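Local coordinates for methyltransferase small domain-containing protein (PDB 1NE2), which is of unknown function but probably acts as an S-adenosylmethionine-dependent methyltransferase, at the interface of chains A and B. Sequence-based numbering; all coordinates share one arbitrary frame. Chains: chain A/B, hypothetical protein ta1320.

The interface of chains A and B. Residues chain A 107-109, 111; chain B 52, 54, 75-76.
The loop of chain A that follows the 3-10 helix 104-106, together with A:Tyr111 of strand 111-111, meets two loop ends of chain B: B:Gly52, in the loop ahead of strand 54-58, and B:Glu75, just ahead of strand 76-81, with B:Ser76 at that strand's start. It is a worked example of a carboxylate received by consecutive backbone N-H groups and a phenol. B:Glu75 reaches across with CG anti to its backbone N (chi1 -176°) and the chain extended beyond, which carries the carboxylate to the loop of chain A. There B:Glu75 OE1 takes a nearly straight bond from the backbone N of A:Ser108 (2.9 Å, 164° at H) on its syn lone pair. B:Glu75 OE2 accepts twice: A:Gly109 N comes from above the carboxylate plane at 3.0 Å, while the phenol OH of A:Tyr111 donates to the anti lone pair at 2.6 Å. Ring and carboxylate lie almost coplanar, OE2 sitting at the ring edge, and this grip on both oxygens should limit rotation of the carboxylate. The same phenol oxygen, A:Tyr111 OH, accepts from B:Ser76 OG at 3.2 Å, linking the two chain B residues through one tyrosine. CG2 of A:Ile107 packs beside B:Glu75 OE2 at 3.6 Å. The side chain of A:Ser108 makes its own bond, OG donating to the backbone carbonyl O of B:Gly52 at 2.7 Å. A glutamine in place of B:Glu75 would probably weaken this grip, since the loss of a likely negative charge and of one acceptor oxygen could leave a backbone N-H or the tyrosine hydroxyl without its mate. Repeated by the two-fold with chains exchanged, this polar patch helps join the two copies in the deposited assembly, possibly a biological dimer.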
loop_
_atom_site.group_PDB
_atom_site.type_symbol
_atom_site.label_atom_id
_atom_site.label_comp_id
_atom_site.label_asym_id
_atom_site.label_seq_id
_atom_site.Cartn_x
_atom_site.Cartn_y
_atom_site.Cartn_z
ATOM N N ILE A 107 3.428 -12.726 -4.650
ATOM C CA ILE A 107 2.611 -11.551 -4.342
ATOM C C ILE A 107 1.352 -11.983 -3.597
ATOM O O ILE A 107 0.744 -12.994 -3.943
ATOM C CB ILE A 107 2.204 -10.815 -5.642
ATOM C CG1 ILE A 107 3.454 -10.301 -6.363
ATOM C CG2 ILE A 107 1.250 -9.670 -5.328
ATOM C CD1 ILE A 107 4.334 -9.382 -5.509
ATOM N N SER A 108 0.962 -11.233 -2.569
ATOM C CA SER A 108 -0.233 -11.597 -1.819
ATOM C C SER A 108 -1.002 -10.417 -1.244
ATOM O O SER A 108 -2.055 -10.604 -0.645
ATOM C CB SER A 108 0.127 -12.582 -0.694
ATOM O OG SER A 108 1.152 -12.069 0.140
ATOM N N GLY A 109 -0.492 -9.205 -1.428
ATOM C CA GLY A 109 -1.185 -8.044 -0.885
ATOM C C GLY A 109 -2.366 -7.567 -1.709
ATOM O O GLY A 109 -2.544 -7.991 -2.848
ATOM N N TYR A 111 -4.522 -4.359 -3.430
ATOM C CA TYR A 111 -4.309 -3.039 -4.025
ATOM C C TYR A 111 -5.551 -2.592 -4.789
ATOM O O TYR A 111 -6.350 -3.416 -5.229
ATOM C CB TYR A 111 -3.141 -3.104 -5.018
ATOM C CG TYR A 111 -1.851 -3.574 -4.389
ATOM C CD1 TYR A 111 -0.974 -2.666 -3.808
ATOM C CD2 TYR A 111 -1.554 -4.936 -4.300
ATOM C CE1 TYR A 111 0.170 -3.094 -3.141
ATOM C CE2 TYR A 111 -0.412 -5.383 -3.628
ATOM C CZ TYR A 111 0.440 -4.448 -3.051
ATOM O OH TYR A 111 1.546 -4.865 -2.357
ATOM N N GLY B 52 3.582 -10.254 3.838
ATOM C CA GLY B 52 3.014 -10.319 2.500
ATOM C C GLY B 52 1.750 -9.502 2.315
ATOM O O GLY B 52 1.005 -9.705 1.360
ATOM N N SER B 54 -0.398 -5.572 2.373
ATOM C CA SER B 54 -0.233 -4.145 2.139
ATOM C C SER B 54 -0.722 -3.544 3.462
ATOM O O SER B 54 -1.818 -3.857 3.935
ATOM C CB SER B 54 -1.084 -3.682 0.950
ATOM O OG SER B 54 -2.441 -4.047 1.102
ATOM N N GLU B 75 4.409 -6.624 2.510
ATOM C CA GLU B 75 4.661 -6.488 1.084
ATOM C C GLU B 75 4.821 -5.016 0.720
ATOM O O GLU B 75 5.654 -4.652 -0.106
ATOM C CB GLU B 75 3.518 -7.122 0.303
ATOM C CG GLU B 75 3.724 -7.125 -1.196
ATOM C CD GLU B 75 2.714 -8.014 -1.874
ATOM O OE1 GLU B 75 2.882 -9.248 -1.807
ATOM O OE2 GLU B 75 1.744 -7.484 -2.448
ATOM N N SER B 76 4.010 -4.170 1.336
ATOM C CA SER B 76 4.095 -2.733 1.108
ATOM C C SER B 76 3.630 -2.041 2.373
ATOM O O SER B 76 2.725 -2.525 3.054
ATOM C CB SER B 76 3.225 -2.315 -0.087
ATOM O OG SER B 76 1.902 -2.795 0.040
#